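Local coordinates for enterobactin synthetase component F-related protein (PDB 4OXI) that probably activates glycine with ATP as glycyl-adenylate, as an adenylation domain of a lipopolysaccharide-modification pathway related to nonribosomal peptide synthetases, at residues Ile243-Lys248 against Arg387-Glu392; Pro362-Ile367 against Lys426-Asp431; Met404-Ala409 against Val454-Gly459; Ala438-Gln441 against Leu446-Arg449. One frame throughout, in Å; residues are numbered along the deposited sequence.

Contact 1: residues Ile243-Lys248 against Arg387-Glu392; sequences ISQIDK and RAFEEE
Helix 236-249 meets the loop that follows the edge strand 387-388 of a mixed sheet, and the two backbones come closest at Gln245 and Phe389, with CA atoms 6.4 Å apart. The pair belongs to the AMP-binding fold of adenylating enzymes, and packs a helix against the loop leaving an edge strand. Gln245 and Phe389 both turn their CB atoms toward the opposite segment. CB of Gln245 sits over one face of the Phe389 ring, a CH-pi contact 4.1 Å from the centroid, while CG of Gln245 rests on CB of Phe389. Ile246 reaches the far end of the same ring: its CD1 lies 3.7 Å from Phe389 CZ, at an oblique approach. The ring also lies nearly parallel to that of Tyr371 in the neighbouring strand, so helix and sheet share one aromatic group. The bend of Gln245 at chi2 (-58°) carries its amide toward Glu390; the two side chains cross at about a right angle, with amide and carboxylate planes 51° apart. The Glu390 carboxylate has its main partner in Lys422, a salt bridge. On the helix side, NZ of Lys248 donates to OE1 of Gln245 over 3.1 Å, coming from above the carbonyl plane and not along a lone pair.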
loop_
_atom_site.group_PDB
_atom_site.type_symbol
_atom_site.label_atom_id
_atom_site.label_comp_id
_atom_site.label_asym_id
_atom_site.label_seq_id
_atom_site.Cartn_x
_atom_site.Cartn_y
_atom_site.Cartn_z
ATOM N N ILE A 243 3.988 -8.574 9.946
ATOM C CA ILE A 243 5.079 -7.914 10.653
ATOM C C ILE A 243 5.996 -8.913 11.374
ATOM O O ILE A 243 7.227 -8.794 11.303
ATOM C CB ILE A 243 4.550 -6.891 11.657
ATOM C CG1 ILE A 243 3.766 -5.791 10.933
ATOM C CG2 ILE A 243 5.700 -6.267 12.412
ATOM C CD1 ILE A 243 4.625 -5.014 9.938
ATOM N N SER A 244 5.406 -9.898 12.055
ATOM C CA SER A 244 6.222 -10.903 12.755
ATOM C C SER A 244 7.094 -11.712 11.786
ATOM O O SER A 244 8.227 -12.037 12.117
ATOM C CB SER A 244 5.364 -11.851 13.594
ATOM O OG SER A 244 4.775 -12.827 12.758
ATOM N N GLN A 245 6.585 -12.025 10.593
ATOM C CA GLN A 245 7.391 -12.751 9.609
ATOM C C GLN A 245 8.593 -11.923 9.196
ATOM O O GLN A 245 9.724 -12.410 9.181
ATOM C CB GLN A 245 6.597 -13.100 8.345
ATOM C CG GLN A 245 5.319 -13.888 8.557
ATOM C CD GLN A 245 5.536 -15.222 9.261
ATOM O OE1 GLN A 245 6.607 -15.829 9.163
ATOM N NE2 GLN A 245 4.507 -15.688 9.970
ATOM N N ILE A 246 8.350 -10.662 8.852
ATOM C CA ILE A 246 9.424 -9.820 8.335
ATOM C C ILE A 246 10.451 -9.485 9.432
ATOM O O ILE A 246 11.662 -9.474 9.194
ATOM C CB ILE A 246 8.852 -8.569 7.614
ATOM C CG1 ILE A 246 9.714 -8.219 6.412
ATOM C CG2 ILE A 246 8.644 -7.393 8.555
ATOM C CD1 ILE A 246 9.313 -9.008 5.186
ATOM N N ASP A 247 9.963 -9.265 10.648
ATOM C CA ASP A 247 10.848 -8.976 11.763
ATOM C C ASP A 247 11.786 -10.151 12.097
ATOM O O ASP A 247 12.936 -9.943 12.475
ATOM C CB ASP A 247 10.044 -8.582 12.987
ATOM C CG ASP A 247 10.882 -8.567 14.240
ATOM O OD1 ASP A 247 11.790 -7.711 14.323
ATOM O OD2 ASP A 247 10.633 -9.405 15.139
ATOM N N LYS A 248 11.311 -11.382 11.940
ATOM C CA LYS A 248 12.159 -12.522 12.272
ATOM C C LYS A 248 13.119 -12.922 11.147
ATOM O O LYS A 248 14.247 -13.318 11.422
ATOM C CB LYS A 248 11.339 -13.707 12.803
ATOM C CG LYS A 248 10.740 -14.625 11.760
ATOM C CD LYS A 248 10.705 -16.050 12.309
ATOM C CE LYS A 248 9.979 -17.005 11.387
ATOM N NZ LYS A 248 8.506 -16.780 11.415
ATOM N N ARG A 387 9.517 -17.935 -2.186
ATOM C CA ARG A 387 8.627 -18.826 -1.459
ATOM C C ARG A 387 7.987 -18.098 -0.292
ATOM O O ARG A 387 8.429 -17.010 0.092
ATOM C CB ARG A 387 9.388 -20.061 -0.968
ATOM C CG ARG A 387 10.727 -19.737 -0.324
ATOM C CD ARG A 387 11.358 -20.977 0.362
ATOM N NE ARG A 387 11.591 -22.065 -0.584
ATOM C CZ ARG A 387 11.126 -23.299 -0.423
ATOM N NH1 ARG A 387 11.371 -24.233 -1.340
ATOM N NH2 ARG A 387 10.418 -23.601 0.660
ATOM N N ALA A 388 6.953 -18.712 0.274
ATOM C CA ALA A 388 6.137 -18.083 1.296
ATOM C C ALA A 388 6.866 -17.989 2.615
ATOM O O ALA A 388 7.739 -18.803 2.908
ATOM C CB ALA A 388 4.843 -18.870 1.481
ATOM N N PHE A 389 6.486 -17.003 3.421
ATOM C CA PHE A 389 6.974 -16.912 4.787
ATOM C C PHE A 389 6.563 -18.145 5.585
ATOM O O PHE A 389 7.325 -18.638 6.396
ATOM C CB PHE A 389 6.416 -15.666 5.463
ATOM C CG PHE A 389 6.873 -14.383 4.836
ATOM C CD1 PHE A 389 8.208 -14.042 4.832
ATOM C CD2 PHE A 389 5.959 -13.504 4.271
ATOM C CE1 PHE A 389 8.641 -12.852 4.260
ATOM C CE2 PHE A 389 6.386 -12.309 3.697
ATOM C CZ PHE A 389 7.728 -11.988 3.692
ATOM N N GLU A 390 5.350 -18.628 5.346
ATOM C CA GLU A 390 4.805 -19.771 6.071
ATOM C C GLU A 390 4.461 -20.890 5.109
ATOM O O GLU A 390 3.839 -20.648 4.073
ATOM C CB GLU A 390 3.532 -19.358 6.800
ATOM C CG GLU A 390 3.733 -18.226 7.780
ATOM C CD GLU A 390 2.482 -17.934 8.572
ATOM O OE1 GLU A 390 1.444 -17.583 7.951
ATOM O OE2 GLU A 390 2.539 -18.068 9.816
ATOM N N GLU A 391 4.836 -22.121 5.445
ATOM C CA GLU A 391 4.489 -23.241 4.573
ATOM C C GLU A 391 2.985 -23.467 4.651
ATOM O O GLU A 391 2.334 -22.963 5.568
ATOM C CB GLU A 391 5.299 -24.503 4.913
ATOM C CG GLU A 391 6.815 -24.422 4.565
ATOM C CD GLU A 391 7.159 -24.703 3.078
ATOM O OE1 GLU A 391 8.289 -25.184 2.809
ATOM O OE2 GLU A 391 6.329 -24.436 2.171
ATOM N N GLU A 392 2.444 -24.171 3.655
ATOM C CA GLU A 392 1.005 -24.449 3.522
ATOM C C GLU A 392 0.141 -23.258 3.121
ATOM O O GLU A 392 -1.084 -23.320 3.232
ATOM C CB GLU A 392 0.437 -25.113 4.783
ATOM C CG GLU A 392 1.216 -26.341 5.218
ATOM C CD GLU A 392 0.493 -27.164 6.265
ATOM O OE1 GLU A 392 -0.227 -26.576 7.111
ATOM O OE2 GLU A 392 0.650 -28.405 6.231
#

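Contact 2: residues Pro362-Ile367 against Lys426-Asp431; sequences PTECTI and KGYLND. With GAP (glycyl-adenosine-5'-phosphate), chain B.
The glycyl-adenylate pocket borders this buried contact, in which the loop between strands 356-360 and 370-373, carrying the Gly-Pro-Thr-Glu sequence (the A5 motif of adenylation domains), leans on the loop 426-431 through one pair of side chains, Glu364 and Tyr428. The hydroxyl OH of Tyr428 donates a hydrogen bond to OE2 of Glu364 over 2.7 Å. It meets the carboxylate on its anti side and 27° out of its plane, while OE2 itself lies in the plane of the tyrosine ring, at its edge. Ring and carboxylate planes stand 82° apart. The bend of Glu364 at chi2 (87°) turns the carboxylate so that OE2 meets the hydroxyl. Arg477 binds the ligand directly, OE2 of Glu364 holds that arginine in a salt bridge, and Tyr428 stands one step further out, consistent with its steadying the glutamate. Next to Glu364, Thr363 grips the phosphate twice: its N and its OG1 each donate to O1A of glycyl-adenosine-5'-phosphate, both at 3.0 Å. At the other end of the loop, the amino N of the glycyl group donates to O of Ile367 over 2.7 Å. A threonine on the phosphate, followed directly by a glutamate, is typical of the Gly-Pro-Thr-Glu motif in the AMP-binding superfamily.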
loop_
_atom_site.group_PDB
_atom_site.type_symbol
_atom_site.label_atom_id
_atom_site.label_comp_id
_atom_site.label_asym_id
_atom_site.label_seq_id
_atom_site.Cartn_x
_atom_site.Cartn_y
_atom_site.Cartn_z
ATOM N N PRO A 362 -0.410 -9.425 -2.945
ATOM C CA PRO A 362 -1.463 -8.444 -3.203
ATOM C C PRO A 362 -1.967 -7.855 -1.890
ATOM O O PRO A 362 -1.758 -8.444 -0.817
ATOM C CB PRO A 362 -2.557 -9.292 -3.852
ATOM C CG PRO A 362 -2.433 -10.618 -3.150
ATOM C CD PRO A 362 -0.946 -10.797 -2.857
ATOM N N THR A 363 -2.628 -6.708 -1.979
ATOM C CA THR A 363 -3.184 -6.054 -0.809
ATOM C C THR A 363 -4.133 -6.999 -0.089
ATOM O O THR A 363 -4.230 -6.975 1.145
ATOM C CB THR A 363 -3.907 -4.763 -1.228
ATOM O OG1 THR A 363 -2.963 -3.901 -1.889
ATOM C CG2 THR A 363 -4.515 -4.033 -0.015
ATOM N N GLU A 364 -4.810 -7.848 -0.861
ATOM C CA GLU A 364 -5.777 -8.812 -0.317
ATOM C C GLU A 364 -5.143 -9.819 0.656
ATOM O O GLU A 364 -5.842 -10.462 1.446
ATOM C CB GLU A 364 -6.475 -9.560 -1.460
ATOM C CG GLU A 364 -7.532 -8.731 -2.215
ATOM C CD GLU A 364 -6.955 -7.883 -3.366
ATOM O OE1 GLU A 364 -5.718 -7.675 -3.409
ATOM O OE2 GLU A 364 -7.740 -7.436 -4.248
ATOM N N CYS A 365 -3.822 -9.968 0.594
ATOM C CA CYS A 365 -3.144 -10.899 1.481
ATOM C C CYS A 365 -2.092 -10.197 2.349
ATOM O O CYS A 365 -1.053 -10.784 2.655
ATOM C CB CYS A 365 -2.507 -12.058 0.700
ATOM S SG CYS A 365 -2.308 -13.592 1.699
ATOM N N THR A 366 -2.376 -8.952 2.732
ATOM C CA THR A 366 -1.558 -8.192 3.685
ATOM C C THR A 366 -0.110 -8.003 3.232
ATOM O O THR A 366 0.803 -8.678 3.720
ATOM C CB THR A 366 -1.621 -8.812 5.104
ATOM O OG1 THR A 366 -2.993 -9.014 5.454
ATOM C CG2 THR A 366 -0.993 -7.881 6.146
ATOM N N ILE A 367 0.076 -7.069 2.300
ATOM C CA ILE A 367 1.391 -6.554 1.881
ATOM C C ILE A 367 2.225 -7.497 0.995
ATOM O O ILE A 367 2.256 -7.337 -0.229
ATOM C CB ILE A 367 2.209 -6.059 3.076
ATOM C CG1 ILE A 367 1.331 -5.207 4.006
ATOM C CG2 ILE A 367 3.429 -5.283 2.595
ATOM C CD1 ILE A 367 2.056 -4.763 5.293
ATOM N N LYS A 426 -10.825 -11.580 4.803
ATOM C CA LYS A 426 -12.048 -12.382 4.727
ATOM C C LYS A 426 -12.682 -12.354 3.349
ATOM O O LYS A 426 -13.411 -13.269 2.976
ATOM C CB LYS A 426 -13.098 -11.865 5.716
ATOM C CG LYS A 426 -12.688 -11.890 7.181
ATOM C CD LYS A 426 -12.518 -13.309 7.679
ATOM C CE LYS A 426 -12.079 -13.336 9.144
ATOM N NZ LYS A 426 -11.656 -14.713 9.553
ATOM N N GLY A 427 -12.421 -11.286 2.609
ATOM C CA GLY A 427 -13.088 -11.032 1.342
ATOM C C GLY A 427 -13.102 -9.527 1.175
ATOM O O GLY A 427 -12.436 -8.811 1.927
ATOM N N TYR A 428 -13.843 -9.034 0.197
ATOM C CA TYR A 428 -13.952 -7.594 0.019
ATOM C C TYR A 428 -15.064 -7.067 0.925
ATOM O O TYR A 428 -16.048 -7.759 1.186
ATOM C CB TYR A 428 -14.215 -7.254 -1.450
ATOM C CG TYR A 428 -13.089 -7.683 -2.378
ATOM C CD1 TYR A 428 -11.887 -6.977 -2.420
ATOM C CD2 TYR A 428 -13.217 -8.791 -3.204
ATOM C CE1 TYR A 428 -10.844 -7.362 -3.263
ATOM C CE2 TYR A 428 -12.182 -9.179 -4.059
ATOM C CZ TYR A 428 -10.998 -8.459 -4.074
ATOM O OH TYR A 428 -9.960 -8.832 -4.902
ATOM N N LEU A 429 -14.898 -5.847 1.414
ATOM C CA LEU A 429 -15.862 -5.235 2.318
ATOM C C LEU A 429 -17.192 -4.972 1.602
ATOM O O LEU A 429 -17.220 -4.299 0.567
ATOM C CB LEU A 429 -15.273 -3.924 2.855
ATOM C CG LEU A 429 -15.849 -3.297 4.119
ATOM C CD1 LEU A 429 -15.805 -4.303 5.247
ATOM C CD2 LEU A 429 -15.069 -2.023 4.479
ATOM N N ASN A 430 -18.277 -5.518 2.151
ATOM C CA ASN A 430 -19.638 -5.339 1.616
ATOM C C ASN A 430 -19.767 -5.507 0.099
ATOM O O ASN A 430 -20.425 -4.705 -0.572
ATOM C CB ASN A 430 -20.204 -3.980 2.044
ATOM C CG ASN A 430 -19.976 -3.698 3.514
ATOM O OD1 ASN A 430 -19.446 -2.647 3.882
ATOM N ND2 ASN A 430 -20.355 -4.647 4.367
ATOM N N ASP A 431 -19.121 -6.539 -0.439
ATOM C CA ASP A 431 -19.120 -6.777 -1.884
ATOM C C ASP A 431 -19.098 -8.286 -2.111
ATOM O O ASP A 431 -18.065 -8.856 -2.463
ATOM C CB ASP A 431 -17.900 -6.097 -2.517
ATOM C CG ASP A 431 -17.903 -6.151 -4.037
ATOM O OD1 ASP A 431 -18.704 -6.912 -4.636
ATOM O OD2 ASP A 431 -17.067 -5.436 -4.641
HETATM N N GAP B . 1.079 -5.294 -1.501
HETATM C CA GAP B . 2.126 -4.962 -2.511
HETATM C C GAP B . 1.410 -4.638 -3.808
HETATM O O GAP B . 1.999 -4.294 -4.817
HETATM P PA GAP B . -1.058 -4.433 -5.001
HETATM O O1A GAP B . -2.342 -5.080 -4.542
HETATM O O2A GAP B . -1.014 -2.952 -5.337
HETATM O O3A GAP B . -0.035 -4.765 -3.812
HETATM C "C5'" GAP B . -0.643 -6.718 -6.219
HETATM O "O5'" GAP B . -0.547 -5.293 -6.260
HETATM C "C4'" GAP B . -0.161 -7.278 -7.542
HETATM O "O4'" GAP B . 1.116 -6.717 -7.857
HETATM C "C3'" GAP B . 0.108 -8.766 -7.497
HETATM O "O3'" GAP B . -1.091 -9.512 -7.703
HETATM C "C2'" GAP B . 1.123 -8.937 -8.614
HETATM O "O2'" GAP B . 0.480 -8.882 -9.878
HETATM C "C1'" GAP B . 1.914 -7.656 -8.577
HETATM N N9 GAP B . 3.172 -7.878 -7.830
HETATM C C8 GAP B . 3.374 -7.589 -6.531
HETATM N N7 GAP B . 4.640 -7.896 -6.153
HETATM C C5 GAP B . 5.265 -8.409 -7.235
HETATM C C6 GAP B . 6.610 -8.951 -7.522
HETATM N N6 GAP B . 7.569 -8.980 -6.558
HETATM N N1 GAP B . 6.847 -9.390 -8.780
HETATM C C2 GAP B . 5.904 -9.353 -9.750
HETATM N N3 GAP B . 4.661 -8.873 -9.550
HETATM C C4 GAP B . 4.293 -8.393 -8.338
#

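Contact 3: residues Met404-Ala409 against Val454-Gly459; sequences MRFESA and VTKSNG
A turn leaving strand 403-405 is fastened here to the end of the long strand 445-457, in the branched antiparallel sheet of the chain. The contact centres on Lys456, whose chain is extended all the way to NZ and reaches across to the turn. There NZ donates two hydrogen bonds to backbone carbonyls, 2.7 Å to Phe406 O and 2.9 Å to Ala409 O. The first is nearly in line with its C=O bond (165°); the second is bent to 144°, the donor tilted from the carbonyl plane. Phe406 holds CG anti to its own N (chi1 170°), which swings its ring over the lysine at about a right angle to the chain. NZ then stands 4.3 Å from the ring centroid, almost directly over the ring centre, a cation-pi contact, and CE adds a CH-pi contact to the same face. At the ring edge, CZ of Phe406 lies 3.5 Å from Gly459 O, while the methyl CB of Ala409 packs on Lys456 CD. Leu461 and Leu394 also touch the Phe406 side chain. With two carbonyl oxygens and an aromatic face around it, the ammonium would be favoured in its charged form, and these three interactions together fix where the lysine ends.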
loop_
_atom_site.group_PDB
_atom_site.type_symbol
_atom_site.label_atom_id
_atom_site.label_comp_id
_atom_site.label_asym_id
_atom_site.label_seq_id
_atom_site.Cartn_x
_atom_site.Cartn_y
_atom_site.Cartn_z
ATOM N N MET A 404 -3.032 -27.694 -6.704
ATOM C CA MET A 404 -1.836 -28.367 -6.226
ATOM C C MET A 404 -1.139 -27.524 -5.144
ATOM O O MET A 404 -0.727 -26.385 -5.410
ATOM C CB MET A 404 -0.895 -28.585 -7.412
ATOM C CG MET A 404 0.425 -29.209 -7.036
ATOM S SD MET A 404 0.353 -31.008 -7.056
ATOM C CE MET A 404 0.276 -31.302 -8.815
ATOM N N ARG A 405 -1.029 -28.055 -3.926
ATOM C CA ARG A 405 -0.300 -27.356 -2.863
ATOM C C ARG A 405 1.148 -27.158 -3.324
ATOM O O ARG A 405 1.688 -27.988 -4.058
ATOM C CB ARG A 405 -0.325 -28.147 -1.544
ATOM C CG ARG A 405 -1.715 -28.525 -1.026
ATOM C CD ARG A 405 -2.534 -27.286 -0.714
ATOM N NE ARG A 405 -2.032 -26.621 0.484
ATOM C CZ ARG A 405 -2.603 -26.722 1.679
ATOM N NH1 ARG A 405 -3.712 -27.447 1.830
ATOM N NH2 ARG A 405 -2.073 -26.092 2.719
ATOM N N PHE A 406 1.768 -26.058 -2.909
ATOM C CA PHE A 406 3.106 -25.705 -3.374
ATOM C C PHE A 406 4.156 -26.765 -3.018
ATOM O O PHE A 406 5.068 -27.042 -3.803
ATOM C CB PHE A 406 3.508 -24.342 -2.801
ATOM C CG PHE A 406 4.951 -23.990 -3.018
ATOM C CD1 PHE A 406 5.359 -23.406 -4.201
ATOM C CD2 PHE A 406 5.898 -24.245 -2.039
ATOM C CE1 PHE A 406 6.689 -23.075 -4.412
ATOM C CE2 PHE A 406 7.236 -23.922 -2.243
ATOM C CZ PHE A 406 7.627 -23.334 -3.430
ATOM N N GLU A 407 4.017 -27.343 -1.827
ATOM C CA GLU A 407 4.939 -28.356 -1.312
ATOM C C GLU A 407 4.884 -29.663 -2.108
ATOM O O GLU A 407 5.823 -30.454 -2.058
ATOM C CB GLU A 407 4.610 -28.663 0.150
ATOM C CG GLU A 407 4.738 -27.471 1.115
ATOM C CD GLU A 407 3.623 -26.408 0.980
ATOM O OE1 GLU A 407 2.580 -26.660 0.318
ATOM O OE2 GLU A 407 3.805 -25.302 1.545
ATOM N N SER A 408 3.780 -29.887 -2.822
ATOM C CA SER A 408 3.577 -31.100 -3.618
ATOM C C SER A 408 3.823 -30.875 -5.111
ATOM O O SER A 408 3.956 -31.825 -5.877
ATOM C CB SER A 408 2.149 -31.626 -3.445
ATOM O OG SER A 408 1.873 -31.950 -2.099
ATOM N N ALA A 409 3.859 -29.618 -5.535
ATOM C CA ALA A 409 3.978 -29.329 -6.959
ATOM C C ALA A 409 5.363 -29.694 -7.482
ATOM O O ALA A 409 6.363 -29.393 -6.845
ATOM C CB ALA A 409 3.683 -27.871 -7.228
ATOM N N VAL A 454 2.104 -18.130 -12.401
ATOM C CA VAL A 454 3.466 -18.426 -11.964
ATOM C C VAL A 454 3.960 -19.781 -12.451
ATOM O O VAL A 454 3.176 -20.622 -12.900
ATOM C CB VAL A 454 3.577 -18.420 -10.434
ATOM C CG1 VAL A 454 3.104 -17.088 -9.869
ATOM C CG2 VAL A 454 2.765 -19.564 -9.851
ATOM N N THR A 455 5.270 -19.985 -12.354
ATOM C CA THR A 455 5.840 -21.317 -12.535
ATOM C C THR A 455 6.750 -21.681 -11.353
ATOM O O THR A 455 7.408 -20.813 -10.781
ATOM C CB THR A 455 6.612 -21.441 -13.874
ATOM O OG1 THR A 455 7.077 -22.786 -14.030
ATOM C CG2 THR A 455 7.794 -20.520 -13.891
ATOM N N LYS A 456 6.759 -22.954 -10.964
ATOM C CA LYS A 456 7.681 -23.406 -9.928
ATOM C C LYS A 456 8.959 -23.931 -10.569
ATOM O O LYS A 456 8.936 -24.907 -11.320
ATOM C CB LYS A 456 7.055 -24.487 -9.056
ATOM C CG LYS A 456 7.939 -24.891 -7.889
ATOM C CD LYS A 456 7.241 -25.877 -6.984
ATOM C CE LYS A 456 8.139 -26.320 -5.835
ATOM N NZ LYS A 456 7.482 -27.397 -5.027
ATOM N N SER A 457 10.075 -23.275 -10.286
ATOM C CA SER A 457 11.332 -23.640 -10.916
ATOM C C SER A 457 12.437 -23.638 -9.880
ATOM O O SER A 457 12.602 -22.659 -9.153
ATOM C CB SER A 457 11.668 -22.660 -12.032
ATOM O OG SER A 457 12.902 -23.004 -12.634
ATOM N N ASN A 458 13.174 -24.747 -9.805
ATOM C CA ASN A 458 14.262 -24.906 -8.845
ATOM C C ASN A 458 13.801 -24.590 -7.416
ATOM O O ASN A 458 14.549 -24.034 -6.613
ATOM C CB ASN A 458 15.480 -24.056 -9.256
ATOM C CG ASN A 458 16.800 -24.622 -8.736
ATOM O OD1 ASN A 458 16.840 -25.703 -8.145
ATOM N ND2 ASN A 458 17.887 -23.892 -8.965
ATOM N N GLY A 459 12.558 -24.938 -7.106
ATOM C CA GLY A 459 12.038 -24.767 -5.758
ATOM C C GLY A 459 11.455 -23.397 -5.418
ATOM O O GLY A 459 10.976 -23.194 -4.294
#

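Contact 4: residues Ala438-Gln441 against Leu446-Arg449; sequences AFFQ and LWYR
Strands 439-441 and 446-449 run antiparallel as the arms of a beta hairpin, their axes 4.7 Å apart at closest and their directions 146° apart. Phe440 and Trp447 form a hydrogen-bonded pair, with Trp447 N to Phe440 O at 2.8 Å and a return bond from Phe440 N to Trp447 O; Arg449 N donates to Ala438 O at the helix end that precedes the hairpin. Phe440 is sandwiched. On one face the guanidinium of Arg449 lies flat, centres 4.2 Å apart and planes at 25°, and on the opposite face CB of Trp447 makes a CH-pi contact 4.0 Å from the centroid. The Phe440 ring is placed there by chi1 of 68°, with CG between the backbone N and carbonyl carbon. Phe439, Gln441, Leu446 and Tyr448 occupy the other side of the sheet. There CD1 of Tyr448 sits over the face of the Phe439 ring, 3.6 Å from CZ, though the two rings meet obliquely. Leu446 CD1 lies against Phe439 CB, and Ala438 CB touches Tyr448 CE1. The Phe439-Tyr448-Leu446 face is therefore held mainly by apolar and aromatic contacts, while on the other the positive charge of Arg449 probably draws on the pi electrons of Phe440.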
loop_
_atom_site.group_PDB
_atom_site.type_symbol
_atom_site.label_atom_id
_atom_site.label_comp_id
_atom_site.label_asym_id
_atom_site.label_seq_id
_atom_site.Cartn_x
_atom_site.Cartn_y
_atom_site.Cartn_z
ATOM N N ALA A 438 -13.572 -14.273 -6.160
ATOM C CA ALA A 438 -12.133 -14.300 -5.891
ATOM C C ALA A 438 -11.756 -15.245 -4.750
ATOM O O ALA A 438 -10.644 -15.769 -4.709
ATOM C CB ALA A 438 -11.612 -12.893 -5.622
ATOM N N PHE A 439 -12.683 -15.454 -3.825
ATOM C CA PHE A 439 -12.423 -16.266 -2.649
ATOM C C PHE A 439 -13.273 -17.532 -2.724
ATOM O O PHE A 439 -14.415 -17.478 -3.180
ATOM C CB PHE A 439 -12.778 -15.490 -1.375
ATOM C CG PHE A 439 -11.955 -14.247 -1.158
ATOM C CD1 PHE A 439 -10.958 -14.226 -0.190
ATOM C CD2 PHE A 439 -12.182 -13.093 -1.911
ATOM C CE1 PHE A 439 -10.210 -13.081 0.029
ATOM C CE2 PHE A 439 -11.425 -11.958 -1.702
ATOM C CZ PHE A 439 -10.439 -11.955 -0.724
ATOM N N PHE A 440 -12.722 -18.662 -2.284
ATOM C CA PHE A 440 -13.479 -19.911 -2.263
ATOM C C PHE A 440 -12.929 -20.872 -1.218
ATOM O O PHE A 440 -11.766 -20.775 -0.812
ATOM C CB PHE A 440 -13.486 -20.573 -3.638
ATOM C CG PHE A 440 -12.144 -21.096 -4.060
ATOM C CD1 PHE A 440 -11.225 -20.259 -4.671
ATOM C CD2 PHE A 440 -11.796 -22.423 -3.843
ATOM C CE1 PHE A 440 -9.980 -20.733 -5.055
ATOM C CE2 PHE A 440 -10.548 -22.910 -4.234
ATOM C CZ PHE A 440 -9.642 -22.064 -4.836
ATOM N N GLN A 441 -13.778 -21.789 -0.769
ATOM C CA GLN A 441 -13.379 -22.784 0.222
ATOM C C GLN A 441 -12.863 -24.016 -0.474
ATOM O O GLN A 441 -13.311 -24.353 -1.565
ATOM C CB GLN A 441 -14.561 -23.168 1.105
ATOM C CG GLN A 441 -14.914 -22.120 2.127
ATOM C CD GLN A 441 -13.951 -22.128 3.285
ATOM O OE1 GLN A 441 -13.244 -23.117 3.506
ATOM N NE2 GLN A 441 -13.914 -21.031 4.041
ATOM N N LEU A 446 -9.794 -21.281 3.422
ATOM C CA LEU A 446 -10.188 -20.268 2.462
ATOM C C LEU A 446 -9.005 -19.978 1.552
ATOM O O LEU A 446 -7.902 -19.710 2.038
ATOM C CB LEU A 446 -10.630 -18.993 3.186
ATOM C CG LEU A 446 -11.039 -17.828 2.275
ATOM C CD1 LEU A 446 -12.310 -18.180 1.526
ATOM C CD2 LEU A 446 -11.210 -16.526 3.068
ATOM N N TRP A 447 -9.230 -20.057 0.241
ATOM C CA TRP A 447 -8.207 -19.709 -0.742
ATOM C C TRP A 447 -8.571 -18.439 -1.502
ATOM O O TRP A 447 -9.749 -18.115 -1.648
ATOM C CB TRP A 447 -8.010 -20.853 -1.740
ATOM C CG TRP A 447 -7.329 -22.031 -1.151
ATOM C CD1 TRP A 447 -7.918 -23.162 -0.664
ATOM C CD2 TRP A 447 -5.917 -22.204 -0.975
ATOM N NE1 TRP A 447 -6.957 -24.030 -0.202
ATOM C CE2 TRP A 447 -5.722 -23.464 -0.376
ATOM C CE3 TRP A 447 -4.800 -21.413 -1.262
ATOM C CZ2 TRP A 447 -4.452 -23.952 -0.057
ATOM C CZ3 TRP A 447 -3.538 -21.898 -0.947
ATOM C CH2 TRP A 447 -3.374 -23.157 -0.355
ATOM N N TYR A 448 -7.560 -17.730 -2.001
ATOM C CA TYR A 448 -7.775 -16.530 -2.812
ATOM C C TYR A 448 -7.106 -16.661 -4.172
ATOM O O TYR A 448 -5.925 -17.016 -4.261
ATOM C CB TYR A 448 -7.246 -15.285 -2.079
ATOM C CG TYR A 448 -7.151 -14.016 -2.919
ATOM C CD1 TYR A 448 -8.288 -13.283 -3.257
ATOM C CD2 TYR A 448 -5.919 -13.542 -3.344
ATOM C CE1 TYR A 448 -8.188 -12.126 -4.012
ATOM C CE2 TYR A 448 -5.812 -12.405 -4.093
ATOM C CZ TYR A 448 -6.943 -11.699 -4.423
ATOM O OH TYR A 448 -6.808 -10.561 -5.169
ATOM N N ARG A 449 -7.862 -16.369 -5.228
ATOM C CA ARG A 449 -7.334 -16.392 -6.588
ATOM C C ARG A 449 -6.600 -15.103 -6.884
ATOM O O ARG A 449 -7.226 -14.065 -7.097
ATOM C CB ARG A 449 -8.465 -16.544 -7.609
ATOM C CG ARG A 449 -9.422 -17.703 -7.341
ATOM C CD ARG A 449 -10.540 -17.696 -8.373
ATOM N NE ARG A 449 -11.624 -18.593 -7.999
ATOM C CZ ARG A 449 -11.628 -19.891 -8.271
ATOM N NH1 ARG A 449 -10.594 -20.425 -8.915
ATOM N NH2 ARG A 449 -12.654 -20.650 -7.895
#

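In the fold
From the N terminus, helix 236-249 supplies the first half of contact 1, and the chain closes that loop only at 387-392, after strand 356-360 and the ligand-binding loop of contact 2 have been laid down. Contact 2 closes at 426-431, so contacts 1 and 2 cross. Contact 3 opens at 404-409, inside the loop of contact 2, and closes at 454-459; these two cross as well, while the hairpin of contact 4 is nested within contact 3. Contacts 1 and 3 follow in series and touch through Glu392, whose N meets the Glu407 carboxylate. Contacts 2 and 4, with centres about 11 Å apart, meet where Tyr428 packs on Phe439, linking the adenylate pocket to the branched sheet.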